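Local coordinates for lactococcal phage P2 ORF15 (PDB 2WZP), which probably serves as the distal tail (Dit) protein of the phage, forming the hub that joins the tail tube to the receptor-binding proteins of the baseplate, at residues D43-D48 against V111-S116; I84-I89 against I161-T166; Q105-F110 against G150-K155; Y196-I199 against S203-Y206; S216-K221 against A315-K320. One frame throughout, in Å; residues are numbered along the deposited sequence.

Contact 1 of 5, residues D43-D48 against V111-S116; sequences DDKVWD and VNDILS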
# COMPACT_ATOMS: atom_id res chain seq x y z
N ASP M 43 49.44 14.46 4.97
CA ASP M 43 49.01 13.10 5.28
C ASP M 43 47.63 12.74 4.69
O ASP M 43 47.08 11.68 5.02
CB ASP M 43 49.02 12.88 6.81
CG ASP M 43 48.14 13.83 7.61
OD1 ASP M 43 47.62 13.41 8.68
OD2 ASP M 43 47.99 14.99 7.19
N ASP M 44 47.10 13.59 3.80
CA ASP M 44 45.79 13.41 3.17
C ASP M 44 45.63 12.07 2.43
O ASP M 44 46.45 11.73 1.56
CB ASP M 44 45.50 14.58 2.22
CG ASP M 44 44.07 14.67 1.71
OD1 ASP M 44 43.18 14.10 2.34
OD2 ASP M 44 43.86 15.32 0.67
N LYS M 45 44.59 11.30 2.80
CA LYS M 45 44.22 10.05 2.12
C LYS M 45 42.93 10.35 1.35
O LYS M 45 41.98 10.90 1.92
CB LYS M 45 44.04 8.87 3.09
CG LYS M 45 43.78 7.54 2.37
CD LYS M 45 43.86 6.35 3.32
CE LYS M 45 43.41 5.06 2.64
NZ LYS M 45 43.36 3.90 3.59
N VAL M 46 42.93 10.08 0.04
CA VAL M 46 41.82 10.38 -0.85
C VAL M 46 41.15 9.12 -1.33
O VAL M 46 41.79 8.25 -1.92
CB VAL M 46 42.23 11.29 -2.04
CG1 VAL M 46 41.00 11.78 -2.81
CG2 VAL M 46 43.08 12.48 -1.59
N TRP M 47 39.85 9.03 -1.11
CA TRP M 47 39.05 7.92 -1.57
C TRP M 47 38.30 8.44 -2.76
O TRP M 47 37.57 9.41 -2.60
CB TRP M 47 38.06 7.51 -0.48
CG TRP M 47 38.69 6.74 0.62
CD1 TRP M 47 39.29 7.24 1.74
CD2 TRP M 47 38.82 5.31 0.70
NE1 TRP M 47 39.76 6.22 2.53
CE2 TRP M 47 39.48 5.02 1.91
CE3 TRP M 47 38.41 4.24 -0.12
CZ2 TRP M 47 39.76 3.70 2.32
CZ3 TRP M 47 38.68 2.94 0.28
CH2 TRP M 47 39.33 2.67 1.50
N ASP M 48 38.51 7.87 -3.96
CA ASP M 48 37.75 8.30 -5.15
C ASP M 48 36.38 7.62 -5.06
O ASP M 48 36.25 6.44 -5.43
CB ASP M 48 38.45 7.93 -6.47
CG ASP M 48 37.78 8.51 -7.72
OD1 ASP M 48 38.48 8.68 -8.74
OD2 ASP M 48 36.58 8.81 -7.66
N VAL M 111 35.38 3.27 6.54
CA VAL M 111 34.65 3.75 7.71
C VAL M 111 35.60 4.19 8.82
O VAL M 111 35.43 5.29 9.35
CB VAL M 111 33.53 2.77 8.18
CG1 VAL M 111 32.82 3.29 9.42
CG2 VAL M 111 32.53 2.51 7.05
N ASN M 112 36.64 3.37 9.12
CA ASN M 112 37.61 3.73 10.16
C ASN M 112 38.48 4.89 9.79
O ASN M 112 38.96 5.57 10.69
CB ASN M 112 38.41 2.55 10.69
CG ASN M 112 37.58 1.56 11.48
OD1 ASN M 112 37.01 1.87 12.53
ND2 ASN M 112 37.50 0.36 11.00
N ASP M 113 38.65 5.16 8.49
CA ASP M 113 39.40 6.33 8.02
C ASP M 113 38.61 7.58 8.31
O ASP M 113 39.20 8.57 8.70
CB ASP M 113 39.69 6.23 6.52
CG ASP M 113 40.93 5.44 6.16
OD1 ASP M 113 41.59 4.89 7.08
OD2 ASP M 113 41.22 5.34 4.95
N ILE M 114 37.27 7.52 8.13
CA ILE M 114 36.33 8.60 8.43
C ILE M 114 36.32 8.79 9.95
O ILE M 114 36.57 9.90 10.43
CB ILE M 114 34.90 8.34 7.87
CG1 ILE M 114 34.89 8.41 6.32
CG2 ILE M 114 33.87 9.30 8.49
CD1 ILE M 114 33.72 7.85 5.64
N LEU M 115 36.10 7.68 10.68
CA LEU M 115 36.03 7.67 12.14
C LEU M 115 37.29 8.15 12.85
O LEU M 115 37.20 8.63 13.97
CB LEU M 115 35.57 6.29 12.66
CG LEU M 115 34.11 5.88 12.41
CD1 LEU M 115 33.83 4.49 12.92
CD2 LEU M 115 33.12 6.86 13.03
N SER M 116 38.46 8.05 12.21
CA SER M 116 39.73 8.46 12.81
C SER M 116 39.98 9.99 12.81
O SER M 116 40.91 10.45 13.47
CB SER M 116 40.88 7.71 12.14
OG SER M 116 41.07 8.23 10.84
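Asp-113 on helix 100-115 draws two side-chain donors of segment 43-48, Lys-45 NZ and Trp-47 NE1, onto a single carboxylate oxygen. Lys-45 NZ forms a salt bridge with Asp-113 OD2 at 2.9 Å, using the syn lone pair on the side of OD1. The anti lone pair takes the indole hydrogen, with Trp-47 NE1 3.0 Å from Asp-113 OD2. That bond is bent (N-H...O angle 145°), although the oxygen sits at the ring edge and practically in its plane. Indole and carboxylate planes are turned 61° against each other. With CG opposite the backbone N (chi1 -175°) and every later torsion extended, the lysine reaches the acid as a straight rod and meets it at about a right angle.

Two donors on one oxygen restrict rotation of the carboxylate, and the nearby ammonium would be expected to favour its ionised form. The indole is held further by Phe-110 of the same helix, which it meets edge-to-face. Behind the contact, the backbones of Lys-45 and Trp-47 bond to Thr-37 and Ile-35. Lys-45, just before strand 46-48, and Trp-47 on it thus tie this strand, the outermost of its antiparallel sheet within this chain, to the helix packed on the sheet, an alpha/beta packing that belongs to the N-terminal domain of this Dit protein.

Contact 2 of 5, residues I84-I89 against I161-T166; sequences ITQPQI and ITKWYT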
# COMPACT_ATOMS: atom_id res chain seq x y z
N ILE M 84 19.37 30.01 7.10
CA ILE M 84 19.57 28.89 6.19
C ILE M 84 19.86 27.65 7.02
O ILE M 84 20.53 27.73 8.06
CB ILE M 84 20.68 29.21 5.12
CG1 ILE M 84 20.05 29.55 3.79
CG2 ILE M 84 21.75 28.12 4.91
CD1 ILE M 84 19.84 30.93 3.62
N THR M 85 19.35 26.52 6.58
CA THR M 85 19.58 25.22 7.19
C THR M 85 20.10 24.32 6.06
O THR M 85 19.48 24.20 5.01
CB THR M 85 18.28 24.68 7.84
OG1 THR M 85 18.01 25.44 9.01
CG2 THR M 85 18.37 23.23 8.22
N GLN M 86 21.25 23.71 6.29
CA GLN M 86 21.83 22.79 5.33
C GLN M 86 21.44 21.37 5.74
O GLN M 86 21.76 20.95 6.86
CB GLN M 86 23.36 22.96 5.26
CG GLN M 86 23.80 24.33 4.69
CD GLN M 86 23.60 24.43 3.21
OE1 GLN M 86 22.99 23.58 2.57
NE2 GLN M 86 24.14 25.48 2.62
N PRO M 87 20.71 20.62 4.90
CA PRO M 87 20.30 19.26 5.31
C PRO M 87 21.46 18.28 5.31
O PRO M 87 22.47 18.53 4.65
CB PRO M 87 19.25 18.88 4.27
CG PRO M 87 19.59 19.65 3.07
CD PRO M 87 20.18 20.95 3.55
N GLN M 88 21.30 17.15 6.03
CA GLN M 88 22.29 16.07 6.06
C GLN M 88 22.37 15.46 4.67
O GLN M 88 21.38 15.48 3.93
CB GLN M 88 21.85 14.96 7.00
CG GLN M 88 21.82 15.31 8.46
CD GLN M 88 21.43 14.10 9.23
OE1 GLN M 88 20.51 13.35 8.86
NE2 GLN M 88 22.10 13.90 10.35
N ILE M 89 23.53 14.89 4.32
CA ILE M 89 23.68 14.21 3.05
C ILE M 89 23.76 12.72 3.30
O ILE M 89 24.66 12.23 3.99
CB ILE M 89 24.84 14.69 2.13
CG1 ILE M 89 24.94 16.23 2.09
CG2 ILE M 89 24.65 14.10 0.71
CD1 ILE M 89 26.21 16.82 1.34
N ILE M 161 29.08 20.54 8.34
CA ILE M 161 29.84 21.48 9.16
C ILE M 161 29.97 22.72 8.35
O ILE M 161 29.52 23.78 8.79
CB ILE M 161 31.19 20.92 9.65
CG1 ILE M 161 30.95 19.71 10.57
CG2 ILE M 161 32.04 22.01 10.38
CD1 ILE M 161 31.97 18.68 10.45
N THR M 162 30.53 22.58 7.14
CA THR M 162 30.79 23.71 6.24
C THR M 162 30.40 23.28 4.85
O THR M 162 31.11 22.52 4.25
CB THR M 162 32.25 24.12 6.39
OG1 THR M 162 32.43 24.64 7.71
CG2 THR M 162 32.63 25.19 5.46
N LYS M 163 29.23 23.69 4.38
CA LYS M 163 28.81 23.25 3.07
C LYS M 163 28.97 24.25 1.97
O LYS M 163 28.32 25.28 1.93
CB LYS M 163 27.40 22.70 3.08
CG LYS M 163 27.05 21.98 1.84
CD LYS M 163 25.64 21.61 1.86
CE LYS M 163 25.06 21.56 0.51
NZ LYS M 163 23.62 21.73 0.63
N TRP M 164 29.86 23.85 1.08
CA TRP M 164 30.34 24.52 -0.10
C TRP M 164 31.32 25.65 0.20
O TRP M 164 30.98 26.70 0.67
CB TRP M 164 29.21 24.91 -1.03
CG TRP M 164 28.34 23.77 -1.48
CD1 TRP M 164 27.06 23.86 -1.86
CD2 TRP M 164 28.68 22.39 -1.56
NE1 TRP M 164 26.57 22.64 -2.18
CE2 TRP M 164 27.55 21.72 -2.00
CE3 TRP M 164 29.83 21.66 -1.29
CZ2 TRP M 164 27.53 20.36 -2.19
CZ3 TRP M 164 29.80 20.32 -1.48
CH2 TRP M 164 28.67 19.67 -1.92
N TYR M 165 32.59 25.31 0.02
CA TYR M 165 33.67 26.24 0.19
C TYR M 165 34.77 25.92 -0.79
O TYR M 165 34.78 24.86 -1.42
CB TYR M 165 34.19 26.26 1.65
CG TYR M 165 35.03 25.08 2.10
CD1 TYR M 165 36.41 25.06 1.88
CD2 TYR M 165 34.46 24.01 2.76
CE1 TYR M 165 37.19 23.99 2.31
CE2 TYR M 165 35.22 22.93 3.19
CZ TYR M 165 36.59 22.93 2.98
OH TYR M 165 37.33 21.85 3.39
N THR M 166 35.68 26.87 -0.94
CA THR M 166 36.91 26.84 -1.71
C THR M 166 37.87 27.64 -0.89
O THR M 166 37.45 28.43 -0.03
CB THR M 166 36.78 27.44 -3.13
OG1 THR M 166 36.36 28.79 -3.07
CG2 THR M 166 35.87 26.64 -4.03
O HOH W 1 26.36 27.20 3.91
O HOH W 2 22.88 18.84 1.87
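Lys-163 NZ is gripped from several sides, most closely by Gln-86 OE1 at 2.8 Å. The amine approaches the amide oxygen from above the carbonyl plane, 40° out of it, instead of along a lone pair. A water 3.2 Å from Lys-163 NZ accepts a second hydrogen, and passes one of its own to Pro-87 O at 2.8 Å; Leu-62 O adds a weak bond. The lysine chain runs out extended, while Gln-86 folds at chi2 (-74°), which turns its amide back over the lysine and brings Gln-86 CD to 3.7 Å from Lys-163 CD.

The other end of the amide is also held. Gln-86 NE2 donates to a second water at 3.1 Å, which makes a weak link to Lys-163 O, and it bonds to Asp-324 O near the C-terminus. Within its own segment, Lys-163 CG lies over the centre of the Trp-164 ring, so the ring packs on the root of the lysine chain.

The lysine stands where the chain passes from strand 153-163 of one sheet to strand 165-173 of another. A classic beta bulge at Ile-161 and Thr-162, opposite Asp-134, and a G1 bulge at Trp-164 and Tyr-165 mark this corner between sheets.

Contact 3 of 5, residues Q105-F110 against G150-K155; sequences QLMKDF and GTFSEK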
# COMPACT_ATOMS: atom_id res chain seq x y z
N GLN M 105 37.56 -5.66 3.92
CA GLN M 105 38.69 -4.77 4.07
C GLN M 105 38.35 -3.34 3.64
O GLN M 105 38.66 -2.39 4.37
CB GLN M 105 39.91 -5.30 3.30
CG GLN M 105 41.22 -4.62 3.68
CD GLN M 105 41.66 -5.05 5.05
OE1 GLN M 105 42.09 -6.17 5.25
NE2 GLN M 105 41.56 -4.15 6.03
N LEU M 106 37.70 -3.17 2.47
CA LEU M 106 37.28 -1.87 1.94
C LEU M 106 36.31 -1.15 2.87
O LEU M 106 36.53 0.02 3.14
CB LEU M 106 36.67 -2.02 0.54
CG LEU M 106 37.64 -2.37 -0.59
CD1 LEU M 106 36.86 -2.94 -1.77
CD2 LEU M 106 38.50 -1.17 -0.98
N MET M 107 35.27 -1.85 3.39
CA MET M 107 34.31 -1.30 4.33
C MET M 107 35.01 -0.84 5.60
O MET M 107 34.83 0.30 6.01
CB MET M 107 33.25 -2.35 4.71
CG MET M 107 31.95 -2.19 3.95
SD MET M 107 31.14 -0.57 4.09
CE MET M 107 29.97 -0.90 5.38
N LYS M 108 35.79 -1.74 6.23
CA LYS M 108 36.54 -1.50 7.47
C LYS M 108 37.49 -0.31 7.33
O LYS M 108 37.50 0.56 8.20
CB LYS M 108 37.32 -2.77 7.85
CG LYS M 108 37.87 -2.75 9.26
CD LYS M 108 38.60 -4.05 9.58
CE LYS M 108 39.45 -3.93 10.83
NZ LYS M 108 40.58 -2.97 10.66
N ASP M 109 38.26 -0.24 6.23
CA ASP M 109 39.21 0.85 6.01
C ASP M 109 38.54 2.17 5.74
O ASP M 109 38.94 3.17 6.33
CB ASP M 109 40.22 0.51 4.91
CG ASP M 109 41.21 -0.60 5.23
OD1 ASP M 109 41.18 -1.12 6.39
OD2 ASP M 109 42.02 -0.94 4.35
N PHE M 110 37.51 2.19 4.88
CA PHE M 110 36.80 3.42 4.56
C PHE M 110 36.15 4.06 5.78
O PHE M 110 36.33 5.25 6.01
CB PHE M 110 35.75 3.16 3.49
CG PHE M 110 35.07 4.41 3.00
CD1 PHE M 110 35.77 5.35 2.25
CD2 PHE M 110 33.73 4.65 3.28
CE1 PHE M 110 35.15 6.50 1.80
CE2 PHE M 110 33.11 5.81 2.82
CZ PHE M 110 33.82 6.72 2.08
N GLY M 150 30.71 -10.75 -2.59
CA GLY M 150 30.47 -10.16 -1.28
C GLY M 150 30.53 -8.64 -1.22
O GLY M 150 30.92 -8.08 -0.20
N THR M 151 30.13 -7.98 -2.30
CA THR M 151 30.09 -6.53 -2.40
C THR M 151 29.04 -5.93 -1.46
O THR M 151 27.98 -6.53 -1.23
CB THR M 151 29.85 -6.10 -3.84
OG1 THR M 151 28.62 -6.69 -4.29
CG2 THR M 151 30.99 -6.49 -4.76
N PHE M 152 29.33 -4.75 -0.92
CA PHE M 152 28.42 -4.08 -0.01
C PHE M 152 27.53 -3.09 -0.72
O PHE M 152 27.91 -2.52 -1.73
CB PHE M 152 29.21 -3.42 1.12
CG PHE M 152 29.73 -4.39 2.16
CD1 PHE M 152 28.97 -4.71 3.28
CD2 PHE M 152 30.99 -4.97 2.02
CE1 PHE M 152 29.47 -5.58 4.25
CE2 PHE M 152 31.47 -5.87 2.98
CZ PHE M 152 30.71 -6.18 4.08
N SER M 153 26.30 -2.94 -0.21
CA SER M 153 25.28 -1.97 -0.63
C SER M 153 24.67 -1.46 0.69
O SER M 153 23.83 -2.14 1.30
CB SER M 153 24.22 -2.60 -1.53
OG SER M 153 23.59 -1.57 -2.28
N GLU M 154 25.21 -0.33 1.18
CA GLU M 154 24.84 0.26 2.47
C GLU M 154 24.39 1.72 2.35
O GLU M 154 24.30 2.25 1.23
CB GLU M 154 26.04 0.14 3.46
CG GLU M 154 26.56 -1.27 3.72
CD GLU M 154 25.59 -2.36 4.17
OE1 GLU M 154 25.92 -3.55 3.97
OE2 GLU M 154 24.50 -2.04 4.71
N LYS M 155 24.11 2.36 3.50
CA LYS M 155 23.72 3.77 3.57
C LYS M 155 24.66 4.51 4.51
O LYS M 155 24.91 4.03 5.62
CB LYS M 155 22.27 3.92 4.08
CG LYS M 155 21.24 3.27 3.20
CD LYS M 155 20.93 3.97 1.87
CE LYS M 155 19.60 3.40 1.40
NZ LYS M 155 18.42 3.93 2.16
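One face of the Phe-152 ring carries the side chain of Met-107, and the ring edge has Glu-154 OE1 lying in its plane. Met-107 CG stands 3.6 Å from the centroid of the Phe-152 ring, only 17° off the normal, in a CH-pi contact displaced a little toward the rim. The ring atom nearest Met-107 CG is Phe-152 CD2, at 3.5 Å. The sulfur stays above the same face but farther off, Met-107 SD being 4.9 Å from the centroid of the Phe-152 ring, a distant Met-aromatic contact. A bend at chi2 (-56°) leads the thioether past the phenyl ring toward the strand, where Met-107 CE reaches Glu-154 CG at 3.8 Å. Methionine and glutamate meet at about a right angle, through methyl and methylene groups.

The buried carboxylate of Glu-154 is engaged elsewhere: OE2 bonds to Thr-141 OG1 and OE1 to Thr-143 N, which fixes the rotation of the group. Phe-152 also meets Tyr-146 edge-to-face. Along the helix, Gln-105 NE2 donates to Asp-109 OD1 at 3.1 Å, one turn on.

The Met-107 side chain thus reaches from helix 100-115 to the start of strand 153-163. It also packs on Leu-93 of the adjoining strand 89-95, to which Phe-152 and Glu-154 are joined by backbone bonds, and Phe-325 of the second subunit packs against it.

Contact 4 of 5, residues Y196-I199 against S203-Y206; sequences YKYI and SYTY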
# COMPACT_ATOMS: atom_id res chain seq x y z
N TYR M 196 59.44 68.20 -16.54
CA TYR M 196 60.34 67.15 -16.08
C TYR M 196 61.37 67.04 -17.21
O TYR M 196 61.21 67.70 -18.23
CB TYR M 196 59.66 65.81 -15.72
CG TYR M 196 59.02 65.08 -16.88
CD1 TYR M 196 59.79 64.35 -17.78
CD2 TYR M 196 57.65 65.13 -17.09
CE1 TYR M 196 59.22 63.75 -18.90
CE2 TYR M 196 57.07 64.53 -18.20
CZ TYR M 196 57.86 63.82 -19.09
OH TYR M 196 57.30 63.24 -20.20
N LYS M 197 62.42 66.25 -17.01
CA LYS M 197 63.47 66.06 -18.01
C LYS M 197 63.94 64.62 -18.00
O LYS M 197 63.76 63.88 -17.00
CB LYS M 197 64.66 67.01 -17.71
CG LYS M 197 64.41 68.47 -18.12
CD LYS M 197 65.49 69.41 -17.68
CE LYS M 197 65.04 70.84 -17.63
NZ LYS M 197 64.39 71.16 -16.33
N TYR M 198 64.54 64.21 -19.13
CA TYR M 198 65.21 62.92 -19.31
C TYR M 198 66.69 63.24 -19.09
O TYR M 198 67.26 64.02 -19.83
CB TYR M 198 64.99 62.36 -20.74
CG TYR M 198 63.56 62.02 -21.08
CD1 TYR M 198 62.97 60.84 -20.62
CD2 TYR M 198 62.79 62.89 -21.85
CE1 TYR M 198 61.65 60.53 -20.94
CE2 TYR M 198 61.47 62.58 -22.18
CZ TYR M 198 60.91 61.40 -21.74
OH TYR M 198 59.61 61.12 -22.06
N ILE M 199 67.27 62.71 -18.03
CA ILE M 199 68.68 62.92 -17.69
C ILE M 199 69.27 61.53 -17.50
O ILE M 199 68.85 60.81 -16.60
CB ILE M 199 68.84 63.82 -16.41
CG1 ILE M 199 68.01 65.14 -16.53
CG2 ILE M 199 70.32 64.11 -16.15
CD1 ILE M 199 67.71 65.85 -15.23
N SER M 203 67.26 60.88 -14.70
CA SER M 203 66.14 61.36 -15.49
C SER M 203 64.91 61.75 -14.84
O SER M 203 64.75 62.90 -14.42
CB SER M 203 65.76 60.23 -16.39
OG SER M 203 64.55 60.44 -17.00
N TYR M 204 63.96 60.73 -14.90
CA TYR M 204 62.66 60.61 -14.26
C TYR M 204 62.39 59.20 -13.80
O TYR M 204 62.64 58.22 -14.50
CB TYR M 204 61.49 61.34 -14.94
CG TYR M 204 60.61 60.55 -15.88
CD1 TYR M 204 59.75 59.55 -15.40
CD2 TYR M 204 60.52 60.89 -17.23
CE1 TYR M 204 58.92 58.84 -16.26
CE2 TYR M 204 59.67 60.21 -18.09
CZ TYR M 204 58.86 59.19 -17.60
OH TYR M 204 58.03 58.54 -18.48
N THR M 205 61.95 59.12 -12.55
CA THR M 205 61.52 57.91 -11.89
C THR M 205 60.10 58.21 -11.40
O THR M 205 59.71 59.38 -11.33
CB THR M 205 62.47 57.51 -10.75
OG1 THR M 205 62.58 58.59 -9.84
CG2 THR M 205 63.84 57.10 -11.23
N TYR M 206 59.31 57.17 -11.14
CA TYR M 206 57.97 57.31 -10.61
C TYR M 206 58.11 57.29 -9.08
O TYR M 206 58.70 56.35 -8.55
CB TYR M 206 57.06 56.17 -11.12
CG TYR M 206 56.73 56.30 -12.59
CD1 TYR M 206 55.71 57.16 -13.03
CD2 TYR M 206 57.44 55.60 -13.55
CE1 TYR M 206 55.41 57.29 -14.39
CE2 TYR M 206 57.11 55.68 -14.90
CZ TYR M 206 56.10 56.53 -15.31
OH TYR M 206 55.85 56.67 -16.65
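Tyr-196, Tyr-198 and Tyr-204 form an aromatic cluster across a short chain reversal, in an extension far from the centre of the chain that is consistent with the arm by which p2 Dit grips the receptor-binding proteins. Among the aromatic contacts, the Tyr-196 and Tyr-204 rings have centroids 4.9 Å apart and planes at 69°. Tyr-198 runs alongside Tyr-204, pointing the same way, with planes at 46°; both pairs are oblique. Tyr-196 reaches the cluster with CG placed between its backbone N and carbonyl carbon (chi1 66°).

Polar links within the turn are few. Ser-203 N lies very close to Ile-199 O, in a bond whose length is doubtful. Ser-203 OG bonds to the backbone of another protein's chain.

The phenol hydroxyls are engaged outside the two segments. Tyr-198 and Tyr-204 bond to acidic side chains of one chain of another protein, Tyr-196 to one of a second such chain, with which it also pairs in an antiparallel ladder; Tyr-204 OH also bonds to Lys-186 NZ. The cluster thus lies at the interface with several chains. At its centre, Tyr-204 CE2 lies 3.5 Å from Tyr-198 CE1 and 3.7 Å from Tyr-196 CE1.

Contact 5 of 5, residues S216-K221 against A315-K320; sequences SRWDIK and AEFKIK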
# COMPACT_ATOMS: atom_id res chain seq x y z
N SER M 216 48.21 46.16 0.59
CA SER M 216 48.21 45.65 1.97
C SER M 216 46.78 45.36 2.43
O SER M 216 46.57 45.01 3.58
CB SER M 216 48.83 46.69 2.90
OG SER M 216 47.97 47.82 3.03
N ARG M 217 45.81 45.53 1.55
CA ARG M 217 44.39 45.41 1.86
C ARG M 217 43.68 44.29 1.18
O ARG M 217 43.99 43.94 0.04
CB ARG M 217 43.68 46.70 1.51
CG ARG M 217 44.08 47.91 2.36
CD ARG M 217 43.01 48.96 2.29
NE ARG M 217 42.60 49.21 0.92
CZ ARG M 217 43.04 50.24 0.21
NH1 ARG M 217 43.87 51.12 0.76
NH2 ARG M 217 42.66 50.40 -1.04
N TRP M 218 42.65 43.80 1.85
CA TRP M 218 41.73 42.80 1.36
C TRP M 218 40.48 43.55 0.94
O TRP M 218 39.88 44.23 1.76
CB TRP M 218 41.40 41.79 2.47
CG TRP M 218 40.52 40.65 2.08
CD1 TRP M 218 40.09 40.32 0.83
CD2 TRP M 218 39.98 39.66 2.97
NE1 TRP M 218 39.28 39.20 0.89
CE2 TRP M 218 39.20 38.78 2.19
CE3 TRP M 218 40.06 39.43 4.36
CZ2 TRP M 218 38.49 37.70 2.75
CZ3 TRP M 218 39.39 38.35 4.91
CH2 TRP M 218 38.61 37.51 4.12
N ASP M 219 40.12 43.44 -0.33
CA ASP M 219 38.90 44.04 -0.86
C ASP M 219 37.83 42.96 -0.79
O ASP M 219 37.82 42.00 -1.57
CB ASP M 219 39.14 44.56 -2.29
CG ASP M 219 37.93 45.15 -2.96
OD1 ASP M 219 37.14 45.86 -2.28
OD2 ASP M 219 37.76 44.93 -4.18
N ILE M 220 36.99 43.05 0.26
CA ILE M 220 35.98 42.05 0.54
C ILE M 220 34.73 42.33 -0.26
O ILE M 220 34.08 43.35 -0.05
CB ILE M 220 35.76 41.90 2.07
CG1 ILE M 220 37.10 41.63 2.78
CG2 ILE M 220 34.73 40.80 2.37
CD1 ILE M 220 37.21 42.22 4.13
N LYS M 221 34.41 41.42 -1.20
CA LYS M 221 33.26 41.53 -2.10
C LYS M 221 32.30 40.35 -1.93
O LYS M 221 31.15 40.44 -2.36
CB LYS M 221 33.71 41.65 -3.57
CG LYS M 221 34.89 42.59 -3.84
CD LYS M 221 34.61 43.77 -4.81
CE LYS M 221 33.88 44.98 -4.23
NZ LYS M 221 34.52 45.59 -3.03
N ALA M 315 51.03 40.06 5.69
CA ALA M 315 50.03 39.11 6.18
C ALA M 315 49.74 38.13 5.05
O ALA M 315 49.62 38.53 3.89
CB ALA M 315 48.75 39.82 6.60
N GLU M 316 49.66 36.84 5.37
CA GLU M 316 49.36 35.78 4.41
C GLU M 316 48.11 35.11 4.91
O GLU M 316 48.09 34.58 6.02
CB GLU M 316 50.53 34.78 4.33
CG GLU M 316 51.79 35.38 3.74
CD GLU M 316 52.05 35.12 2.27
OE1 GLU M 316 53.24 35.11 1.87
OE2 GLU M 316 51.07 34.91 1.52
N PHE M 317 47.05 35.20 4.11
CA PHE M 317 45.74 34.63 4.40
C PHE M 317 45.39 33.40 3.57
O PHE M 317 45.83 33.26 2.42
CB PHE M 317 44.67 35.72 4.20
CG PHE M 317 44.35 36.59 5.40
CD1 PHE M 317 43.04 36.93 5.70
CD2 PHE M 317 45.36 37.08 6.22
CE1 PHE M 317 42.74 37.75 6.78
CE2 PHE M 317 45.07 37.87 7.32
CZ PHE M 317 43.76 38.18 7.61
N LYS M 318 44.57 32.53 4.16
CA LYS M 318 43.92 31.37 3.54
C LYS M 318 42.46 31.52 3.93
O LYS M 318 42.10 31.33 5.10
CB LYS M 318 44.50 30.04 4.04
CG LYS M 318 44.06 28.85 3.21
CD LYS M 318 44.54 27.56 3.82
CE LYS M 318 44.21 26.42 2.91
NZ LYS M 318 44.66 25.12 3.44
N ILE M 319 41.67 32.04 3.00
CA ILE M 319 40.26 32.35 3.20
C ILE M 319 39.39 31.21 2.78
O ILE M 319 39.62 30.62 1.73
CB ILE M 319 39.91 33.66 2.49
CG1 ILE M 319 40.75 34.82 3.07
CG2 ILE M 319 38.43 33.96 2.56
CD1 ILE M 319 41.44 35.57 2.12
N LYS M 320 38.40 30.89 3.63
CA LYS M 320 37.44 29.83 3.37
C LYS M 320 36.22 30.52 2.79
O LYS M 320 35.38 31.04 3.53
CB LYS M 320 37.14 29.02 4.63
CG LYS M 320 36.66 27.63 4.31
CD LYS M 320 36.01 26.95 5.50
CE LYS M 320 36.75 25.75 6.05
NZ LYS M 320 36.06 25.23 7.24
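Phe-317 and Ile-319 of strand 312-322 close on Trp-218 of strand 218-220, joining the two sheets of a beta sandwich, as in the galectin-like C-terminal domains of other Dit proteins. The strands lie well apart, with the nearest CA pair, Trp-218 and Phe-317, at 9.6 Å, a separation bridged by side chains alone.

Along 315-320, alternate residues face the tryptophan. Phe-317 is the first to touch: its CE1 comes to 3.9 Å from Trp-218 CZ3, which lies near the plane of the phenyl ring at its edge. The two rings are oblique, planes at 71°. Phe-317 also meets Phe-227 and, edge-to-face, Phe-172. Lys-318, next in sequence, turns off to a salt bridge with Asp-40, as Lys-320 does to one with Asp-134. Between these two lysines, Ile-319 returns to the interior, where it and Trp-218 reach toward each other from opposite directions, Ile-319 CG1 lying 3.6 Å from Trp-218 CH2.

Trp-218 extends across the interior because its CG lies opposite the backbone N (chi1 -177°). The indole lies between two isoleucines, one from each segment: Ile-319 CD1 stands 4.0 Å from the centroid of the six-membered ring of Trp-218, 22° off the normal, in a CH-pi contact, and Ile-220 CG1 lies over the opposite face of the indole, 3.4 Å above its plane.

How the contacts relate
Contacts 2, 3, 4 and 5 are buried, whereas contact 1 is a surface contact and rests on a salt bridge and an indole hydrogen bond. Contacts 1 and 3 share helix 100-115 and touch where Trp-47 packs on Phe-110, so the same helix is held by a salt bridge in contact 1 and by apolar groups in contact 3. Contact 2 uses strand 153-163, as does contact 3, but is polar and hydrated; it also touches contact 5 through Tyr-165 and Lys-320, on neighbouring strands 165-173 and 312-322. Contact 5 lies in the apolar interior between the sheets of the C-terminal domain. Contact 4 stands apart, its centre 36 Å from that of contact 5, and its tyrosines face other protein chains.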